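Local coordinates for putative outer membrane protein (LpxR) (Salmonella typhimurium, PDB 3FID) that removes acyl chains from lipid A as a lipopolysaccharide-modifying enzyme of the outer membrane, and binds zinc ions, at residues N90-N95 and D190-S195. Residues are numbered along the deposited sequence; the frame is centred on the assembly and turned at random.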
loop_
_atom_site.group_PDB
_atom_site.type_symbol
_atom_site.label_atom_id
_atom_site.label_comp_id
_atom_site.label_asym_id
_atom_site.label_seq_id
_atom_site.Cartn_x
_atom_site.Cartn_y
_atom_site.Cartn_z
ATOM N N ASN A 90 -2.696 12.827 11.237
ATOM C CA ASN A 90 -1.523 12.039 11.692
ATOM C C ASN A 90 -0.857 12.797 12.833
ATOM O O ASN A 90 -0.399 13.908 12.621
ATOM C CB ASN A 90 -0.528 11.882 10.531
ATOM C CG ASN A 90 0.695 11.016 10.885
ATOM O OD1 ASN A 90 0.687 10.247 11.836
ATOM N ND2 ASN A 90 1.726 11.134 10.094
ATOM N N SER A 91 -0.815 12.234 14.043
ATOM C CA SER A 91 -0.411 13.043 15.189
ATOM C C SER A 91 0.394 12.287 16.249
ATOM O O SER A 91 0.084 11.155 16.579
ATOM C CB SER A 91 -1.651 13.643 15.842
ATOM O OG SER A 91 -1.276 14.391 16.974
ATOM N N LEU A 92 1.438 12.936 16.759
ATOM C CA LEU A 92 2.082 12.472 17.983
ATOM C C LEU A 92 1.247 12.981 19.161
ATOM O O LEU A 92 1.252 14.178 19.458
ATOM C CB LEU A 92 3.530 12.967 18.070
ATOM C CG LEU A 92 4.473 12.528 16.937
ATOM C CD1 LEU A 92 5.888 12.945 17.251
ATOM C CD2 LEU A 92 4.430 11.022 16.699
ATOM N N ALA A 93 0.493 12.093 19.791
ATOM C CA ALA A 93 -0.297 12.448 20.981
ATOM C C ALA A 93 0.631 12.798 22.129
ATOM O O ALA A 93 0.372 13.758 22.899
ATOM C CB ALA A 93 -1.213 11.326 21.375
ATOM N N THR A 94 1.715 12.033 22.230
ATOM C CA THR A 94 2.780 12.260 23.198
ATOM C C THR A 94 4.129 11.777 22.595
ATOM O O THR A 94 4.162 11.378 21.430
ATOM C CB THR A 94 2.436 11.481 24.480
ATOM O OG1 THR A 94 3.534 11.537 25.385
ATOM C CG2 THR A 94 2.179 10.060 24.127
ATOM N N ASN A 95 5.220 11.806 23.371
ATOM C CA ASN A 95 6.528 11.239 22.948
ATOM C C ASN A 95 6.538 9.712 22.827
ATOM O O ASN A 95 7.501 9.123 22.319
ATOM C CB ASN A 95 7.661 11.649 23.905
ATOM C CG ASN A 95 8.507 12.836 23.389
ATOM O OD1 ASN A 95 8.043 13.697 22.622
ATOM N ND2 ASN A 95 9.758 12.891 23.845
ATOM N N ASP A 190 16.061 10.869 12.390
ATOM C CA ASP A 190 14.963 11.666 12.887
ATOM C C ASP A 190 13.944 10.851 13.668
ATOM O O ASP A 190 13.336 9.927 13.127
ATOM C CB ASP A 190 14.266 12.463 11.759
ATOM C CG ASP A 190 13.227 13.429 12.304
ATOM O OD1 ASP A 190 12.023 13.321 11.960
ATOM O OD2 ASP A 190 13.605 14.294 13.131
ATOM N N LYS A 191 13.756 11.209 14.938
ATOM C CA LYS A 191 12.813 10.518 15.831
ATOM C C LYS A 191 11.357 10.490 15.301
ATOM O O LYS A 191 10.680 9.444 15.382
ATOM C CB LYS A 191 12.868 11.136 17.251
ATOM C CG LYS A 191 11.697 10.734 18.150
ATOM C CD LYS A 191 11.733 11.477 19.512
ATOM C CE LYS A 191 10.698 10.901 20.468
ATOM N NZ LYS A 191 11.203 9.672 21.129
ATOM N N THR A 192 10.878 11.628 14.777
ATOM C CA THR A 192 9.476 11.748 14.337
ATOM C C THR A 192 9.251 10.858 13.091
ATOM O O THR A 192 8.280 10.092 13.026
ATOM C CB THR A 192 9.106 13.221 14.004
ATOM O OG1 THR A 192 9.290 14.038 15.175
ATOM C CG2 THR A 192 7.626 13.322 13.563
ATOM N N PHE A 193 10.157 10.995 12.119
ATOM C CA PHE A 193 10.086 10.235 10.867
ATOM C C PHE A 193 10.186 8.730 11.146
ATOM O O PHE A 193 9.445 7.928 10.568
ATOM C CB PHE A 193 11.181 10.712 9.890
ATOM C CG PHE A 193 11.145 10.039 8.498
ATOM C CD1 PHE A 193 9.926 9.686 7.880
ATOM C CD2 PHE A 193 12.337 9.810 7.799
ATOM C CE1 PHE A 193 9.914 9.081 6.593
ATOM C CE2 PHE A 193 12.321 9.239 6.527
ATOM C CZ PHE A 193 11.107 8.853 5.934
ATOM N N ASN A 194 11.072 8.352 12.066
ATOM C CA ASN A 194 11.209 6.925 12.383
ATOM C C ASN A 194 9.918 6.238 12.816
ATOM O O ASN A 194 9.724 5.056 12.486
ATOM C CB ASN A 194 12.292 6.696 13.444
ATOM C CG ASN A 194 13.680 6.649 12.856
ATOM O OD1 ASN A 194 13.876 6.774 11.639
ATOM N ND2 ASN A 194 14.679 6.477 13.734
ATOM N N SER A 195 9.058 6.943 13.564
ATOM C CA SER A 195 7.787 6.345 14.046
ATOM C C SER A 195 6.651 6.454 13.031
ATOM O O SER A 195 5.568 5.940 13.274
ATOM C CB SER A 195 7.333 6.945 15.394
ATOM O OG SER A 195 6.828 8.257 15.213
#
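Leu92 reaches across to the short helix 191-194 and makes the van der Waals part of the contact. With CG anti to the carbonyl carbon (chi1 -60°), both of its branches are sent across. CD1 meets the Thr192 methyl, with Leu92 CD1 4.1 Å from Thr192 CG2, and lies as close to the hydroxyl oxygen OG1. CD2 packs on Ser195, with Leu92 CD2 4.0 Å from Ser195 OG, an oxygen that also bonds Arg98. Leu92 and Thr192 meet at a slant.

The second touch lies at the more open edge. Lys191 and Asn95 cross at about a right angle. The aliphatic end of the lysine does the touching, with Lys191 CE 4.0 Å from Asn95 ND2. Lys191 NZ is 3.9 Å from Asn95 O, so charge and carbonyl are near without a bond. CG anti to the backbone N (chi1 166°) carries the extended lysine chain out toward Asn95, and it bends only at chi4 (82°).

No hydrogen bond joins the two segments directly. Arg98 of strand 97-108 supplies a polar link instead: besides the Ser195 hydroxyl it bonds the side-chain OD1 of Asn90, and its side chain also touches Leu92. Asn90 ND2 also bonds Asp196, just past the helix.

Within the helical segment, Asp190 is the N-cap. Phe193 N donates to Asp190 OD1 at 3.0 Å, meeting the carboxylate from above its plane. Thr210 and Gln211 bind the same oxygen, which ties the cap to a neighbouring loop.

The contact sits at one end of the LpxR barrel. There the turn between the antiparallel neighbours 80-94 and 97-108 meets the short capped helix that follows strand 176-188, as in a beta-barrel whose strand connections pack on each other.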